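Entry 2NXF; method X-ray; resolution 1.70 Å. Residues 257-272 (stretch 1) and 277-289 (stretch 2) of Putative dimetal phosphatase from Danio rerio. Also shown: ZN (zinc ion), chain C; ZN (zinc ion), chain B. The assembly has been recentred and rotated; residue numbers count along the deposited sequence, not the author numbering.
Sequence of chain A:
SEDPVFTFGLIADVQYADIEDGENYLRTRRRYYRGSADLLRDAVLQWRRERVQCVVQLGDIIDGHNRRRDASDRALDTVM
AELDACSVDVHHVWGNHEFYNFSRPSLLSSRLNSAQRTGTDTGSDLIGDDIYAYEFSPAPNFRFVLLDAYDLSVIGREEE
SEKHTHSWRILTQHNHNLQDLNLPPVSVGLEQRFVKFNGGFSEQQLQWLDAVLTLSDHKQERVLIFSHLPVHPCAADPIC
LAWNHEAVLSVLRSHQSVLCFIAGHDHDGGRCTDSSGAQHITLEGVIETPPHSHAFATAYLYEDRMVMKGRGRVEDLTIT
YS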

# COMPACT_ATOMS: atom_id res chain seq x y z
N SER A 257 -6.77 -13.01 -14.73
CA SER A 257 -5.97 -11.83 -15.09
C SER A 257 -5.09 -11.31 -13.96
O SER A 257 -4.16 -10.54 -14.20
N VAL A 258 -5.38 -11.69 -12.71
CA VAL A 258 -4.59 -11.20 -11.58
C VAL A 258 -3.17 -11.77 -11.65
O VAL A 258 -2.97 -12.99 -11.67
N LEU A 259 -2.19 -10.87 -11.69
CA LEU A 259 -0.79 -11.27 -11.70
C LEU A 259 -0.28 -11.25 -10.28
O LEU A 259 0.23 -12.26 -9.78
N CYS A 260 -0.44 -10.11 -9.61
CA CYS A 260 0.05 -9.99 -8.24
C CYS A 260 -0.73 -8.95 -7.47
O CYS A 260 -1.37 -8.06 -8.05
N PHE A 261 -0.66 -9.07 -6.15
CA PHE A 261 -1.27 -8.15 -5.23
C PHE A 261 -0.13 -7.66 -4.35
O PHE A 261 0.51 -8.45 -3.67
N ILE A 262 0.14 -6.36 -4.40
CA ILE A 262 1.33 -5.79 -3.75
C ILE A 262 0.89 -4.83 -2.67
O ILE A 262 0.05 -3.95 -2.92
N ALA A 263 1.42 -5.01 -1.47
CA ALA A 263 1.00 -4.19 -0.34
C ALA A 263 2.20 -3.76 0.50
O ALA A 263 3.30 -4.26 0.31
N GLY A 264 1.96 -2.82 1.41
CA GLY A 264 2.98 -2.42 2.40
C GLY A 264 2.40 -2.77 3.76
O GLY A 264 1.86 -3.87 3.96
N HIS A 265 2.53 -1.83 4.70
CA HIS A 265 1.92 -1.89 6.05
C HIS A 265 2.62 -2.82 7.01
O HIS A 265 2.97 -2.40 8.12
N ASP A 266 2.82 -4.09 6.63
CA ASP A 266 3.58 -5.00 7.49
C ASP A 266 5.06 -4.77 7.17
O ASP A 266 5.56 -5.27 6.15
N HIS A 267 5.75 -4.02 8.03
CA HIS A 267 7.12 -3.58 7.73
C HIS A 267 8.11 -4.74 7.64
O HIS A 267 9.18 -4.57 7.10
N ASP A 268 7.75 -5.89 8.22
CA ASP A 268 8.58 -7.10 8.14
C ASP A 268 8.55 -7.73 6.75
O ASP A 268 9.45 -8.53 6.42
N GLY A 269 7.53 -7.40 5.96
CA GLY A 269 7.35 -7.98 4.62
C GLY A 269 6.86 -9.42 4.65
O GLY A 269 6.80 -10.07 5.71
N GLY A 270 6.52 -9.93 3.48
CA GLY A 270 6.07 -11.31 3.35
C GLY A 270 5.77 -11.56 1.88
O GLY A 270 5.71 -10.61 1.09
N ARG A 271 5.58 -12.82 1.53
CA ARG A 271 5.24 -13.17 0.14
C ARG A 271 4.75 -14.59 0.09
O ARG A 271 5.20 -15.45 0.86
N CYS A 272 3.84 -14.86 -0.84
CA CYS A 272 3.37 -16.23 -1.08
C CYS A 272 2.59 -16.27 -2.37
O CYS A 272 2.16 -15.24 -2.87
N GLY A 277 -2.59 -19.23 -8.09
CA GLY A 277 -1.39 -18.87 -8.85
C GLY A 277 -1.00 -17.40 -8.72
O GLY A 277 0.11 -17.01 -9.07
N ALA A 278 -1.92 -16.58 -8.21
CA ALA A 278 -1.65 -15.16 -7.99
C ALA A 278 -0.58 -15.00 -6.93
O ALA A 278 -0.59 -15.69 -5.92
N GLN A 279 0.35 -14.09 -7.17
CA GLN A 279 1.42 -13.82 -6.23
C GLN A 279 1.03 -12.68 -5.31
O GLN A 279 0.59 -11.63 -5.78
N HIS A 280 1.20 -12.87 -4.00
CA HIS A 280 1.05 -11.78 -3.04
C HIS A 280 2.41 -11.35 -2.56
O HIS A 280 3.25 -12.20 -2.21
N ILE A 281 2.65 -10.04 -2.59
CA ILE A 281 3.92 -9.48 -2.17
C ILE A 281 3.65 -8.38 -1.15
O ILE A 281 2.90 -7.44 -1.43
N THR A 282 4.24 -8.51 0.03
CA THR A 282 4.17 -7.44 1.03
C THR A 282 5.58 -6.89 1.18
O THR A 282 6.47 -7.58 1.64
N LEU A 283 5.77 -5.64 0.75
CA LEU A 283 7.09 -5.04 0.75
C LEU A 283 7.57 -4.67 2.14
O LEU A 283 6.82 -4.09 2.93
N GLU A 284 8.81 -5.05 2.43
CA GLU A 284 9.50 -4.63 3.66
C GLU A 284 9.50 -3.11 3.76
O GLU A 284 9.63 -2.43 2.74
N GLY A 285 9.36 -2.59 4.98
CA GLY A 285 9.15 -1.15 5.14
C GLY A 285 10.45 -0.39 5.34
O GLY A 285 11.32 -0.79 6.13
N VAL A 286 10.56 0.73 4.64
CA VAL A 286 11.74 1.59 4.75
C VAL A 286 11.95 2.08 6.17
O VAL A 286 13.09 2.14 6.68
N ILE A 287 10.85 2.43 6.84
CA ILE A 287 10.97 3.01 8.19
C ILE A 287 11.70 2.11 9.19
O ILE A 287 12.38 2.61 10.08
N GLU A 288 11.56 0.78 9.06
CA GLU A 288 12.24 -0.10 10.02
C GLU A 288 13.57 -0.63 9.50
O GLU A 288 14.14 -1.56 10.08
N THR A 289 14.04 -0.02 8.42
CA THR A 289 15.33 -0.38 7.79
C THR A 289 16.47 0.56 8.28
O THR A 289 16.38 1.77 8.07

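Side-chain packing between residues 257-272 and 277-289 of the putative dimetal phosphatase. The strongest side-chain link is H267 to E288: ND1 of H267 donates to OE2 of E288 at 2.9 Å, almost linearly (178°), with the carboxylate at the edge of the imidazole. The other ring nitrogen, NE2 of H267, binds the chain B zinc at 2.2 Å, so the ring uses one nitrogen for the carboxylate and the other for the metal. H267 is m, and E288, whose CB points toward the first stretch, is m at chi1 and t at chi2. H265 (t) points away from the second stretch and binds the chain C zinc through ND1 at 2.2 Å; water 2 lies 2.1 Å from each zinc, bridging them, and donates to O of H265 at 2.8 Å.

Backbone hydrogen bonds hold this loop and the sheet in register. N of G285 donates to O of H267 (2.9 Å), while strand 279-282 runs between strand 258-263, parallel to it, and strand 270-272, antiparallel. Typical links are N of A263 to O of I281 and N of T282 to O of G270, both 2.8 Å.

Water mediates much of the remaining polar contact. OD1 of D268 (m) and OE1 of E288 carry like charges 4.1 Å apart; water 3 donates to both at 2.7 Å, bridging the two carboxylates. R271 (p, t, p) and E284 (m, p) are oppositely charged, but NH2 of R271 and OE1 of E284 are 4.5 Å apart, beyond a salt bridge. Two waters fill the gap: water 6 accepts from NH2 of R271 (2.9 Å) and donates to OE1 of E284 (2.6 Å), and water 7 accepts from NE of R271 (2.9 Å) and donates to OE2 of E284 (3.1 Å). Water 5 joins O of D268 (2.7 Å) to OE2 of E284 (2.6 Å).

C260, I262, R271, Q279 and I281 share one sheet face. There I281 (m, t) sets CD1 4.0 Å from CG1 of I262 (m, t) and 4.5 Å from CB of C260 (p). NE2 of Q279 (t, p) donates to O of its neighbour H280, a 3.3 Å hydrogen bond, and the same NE2 lies 4.1 Å from CB of R271.

F261, A263, C272, H280 and T282 share the other face. ND1 of H280 (m) approaches CB of F261 (t) at 3.5 Å; their rings meet obliquely, centroids 5.6 Å apart. SG of C272 (p) is 4.2 Å from CB of H280. CG2 of T282 (m) lies 3.4 Å from O of G264 and 3.8 Å from CB of D266.

Further apolar contacts join CG1 of V258 (t) to CB of A278 at 3.9 Å, and CD1 of L283 (m, t) to CG2 of I262 at 4.1 Å. I287 (t, p) lays CG2 over one face of the H267 ring, 3.7 Å from its centroid. G285 has no side chain near that ring: an ideal CB there would clash with CD2 of H267 at 2.8 Å.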

# COMPACT_ATOMS: atom_id res chain seq x y z
CB SER A 257 -6.85 -10.69 -15.61
OG SER A 257 -7.80 -10.34 -14.63
CB VAL A 258 -5.24 -11.59 -10.25
CG1 VAL A 258 -4.37 -11.12 -9.07
CG2 VAL A 258 -6.69 -11.05 -10.17
CB LEU A 259 0.03 -10.35 -12.62
CG LEU A 259 1.55 -10.59 -12.64
CD1 LEU A 259 1.92 -12.01 -13.10
CD2 LEU A 259 2.21 -9.51 -13.49
CB CYS A 260 1.54 -9.67 -8.23
SG CYS A 260 1.97 -8.15 -9.11
CB PHE A 261 -2.33 -8.88 -4.41
CG PHE A 261 -3.14 -7.97 -3.54
CD1 PHE A 261 -4.39 -7.51 -3.97
CD2 PHE A 261 -2.64 -7.55 -2.31
CE1 PHE A 261 -5.15 -6.64 -3.15
CE2 PHE A 261 -3.39 -6.69 -1.49
CZ PHE A 261 -4.64 -6.23 -1.91
CB ILE A 262 2.25 -5.07 -4.80
CG1 ILE A 262 2.77 -6.09 -5.83
CG2 ILE A 262 3.43 -4.39 -4.13
CD1 ILE A 262 3.44 -5.45 -7.07
CB ALA A 263 0.00 -4.97 0.53
CB HIS A 265 0.40 -2.19 5.98
CG HIS A 265 -0.35 -1.93 7.26
ND1 HIS A 265 -0.44 -0.69 7.85
CD2 HIS A 265 -1.14 -2.75 8.00
CE1 HIS A 265 -1.23 -0.75 8.91
NE2 HIS A 265 -1.67 -2.00 9.03
CB ASP A 266 3.18 -6.46 7.22
CG ASP A 266 3.92 -7.45 8.08
OD1 ASP A 266 4.86 -7.06 8.81
OD2 ASP A 266 3.54 -8.65 8.06
CB HIS A 267 7.62 -2.58 8.78
CG HIS A 267 6.77 -1.35 8.90
ND1 HIS A 267 6.71 -0.60 10.05
CD2 HIS A 267 5.95 -0.74 8.00
CE1 HIS A 267 5.88 0.42 9.86
NE2 HIS A 267 5.41 0.36 8.63
CB ASP A 268 8.08 -8.14 9.14
CG ASP A 268 8.54 -7.86 10.57
OD1 ASP A 268 9.28 -6.88 10.82
OD2 ASP A 268 8.18 -8.67 11.45
CB ARG A 271 6.46 -13.02 -0.77
CG ARG A 271 7.70 -13.81 -0.30
CD ARG A 271 8.91 -13.48 -1.15
NE ARG A 271 9.26 -12.06 -1.09
CZ ARG A 271 10.23 -11.51 -1.82
NH1 ARG A 271 10.91 -12.28 -2.67
NH2 ARG A 271 10.49 -10.20 -1.70
CB CYS A 272 2.47 -16.71 0.06
SG CYS A 272 1.01 -15.69 0.23
CB ALA A 278 -2.90 -14.44 -7.59
CB GLN A 279 2.67 -13.45 -7.02
CG GLN A 279 3.83 -12.99 -6.21
CD GLN A 279 4.60 -14.15 -5.64
OE1 GLN A 279 5.05 -15.03 -6.38
NE2 GLN A 279 4.77 -14.17 -4.31
CB HIS A 280 0.15 -12.21 -1.87
CG HIS A 280 -1.26 -12.43 -2.30
ND1 HIS A 280 -2.25 -11.50 -2.07
CD2 HIS A 280 -1.83 -13.41 -3.05
CE1 HIS A 280 -3.38 -11.92 -2.62
NE2 HIS A 280 -3.16 -13.08 -3.21
CB ILE A 281 4.71 -8.87 -3.35
CG1 ILE A 281 4.89 -9.90 -4.48
CG2 ILE A 281 6.08 -8.32 -2.89
CD1 ILE A 281 5.29 -9.26 -5.81
CB THR A 282 3.63 -7.96 2.38
OG1 THR A 282 2.37 -8.60 2.16
CG2 THR A 282 3.46 -6.79 3.40
CB LEU A 283 7.08 -3.77 -0.12
CG LEU A 283 6.90 -3.98 -1.62
CD1 LEU A 283 6.67 -2.62 -2.27
CD2 LEU A 283 8.15 -4.68 -2.20
CB GLU A 284 10.94 -5.16 3.64
CG GLU A 284 11.06 -6.69 3.84
CD GLU A 284 10.74 -7.56 2.61
OE1 GLU A 284 10.52 -7.05 1.49
OE2 GLU A 284 10.71 -8.80 2.76
CB VAL A 286 11.60 2.80 3.79
CG1 VAL A 286 12.61 3.91 4.13
CG2 VAL A 286 11.76 2.35 2.33
CB ILE A 287 9.61 3.48 8.73
CG1 ILE A 287 9.76 4.25 10.06
CG2 ILE A 287 8.62 2.31 8.88
CD1 ILE A 287 10.58 5.55 9.93
CB GLU A 288 11.30 -1.22 10.48
CG GLU A 288 10.22 -0.65 11.40
CD GLU A 288 9.18 -1.65 11.86
OE1 GLU A 288 9.37 -2.86 11.64
OE2 GLU A 288 8.17 -1.19 12.45
CB THR A 289 15.23 -0.31 6.29
OG1 THR A 289 14.10 -1.08 5.85
CG2 THR A 289 16.52 -0.85 5.64
ZN ZN C . 0.57 1.31 7.64
ZN ZN B . 3.83 1.83 8.00
O HOH W 1 0.46 -14.70 -10.88
O HOH W 2 2.36 0.28 8.25
O HOH W 3 10.72 -4.64 10.15
O HOH W 4 7.28 -4.68 12.09
O HOH W 5 11.33 -9.92 5.04
O HOH W 6 8.91 -8.45 -0.08
O HOH W 7 8.93 -10.98 1.58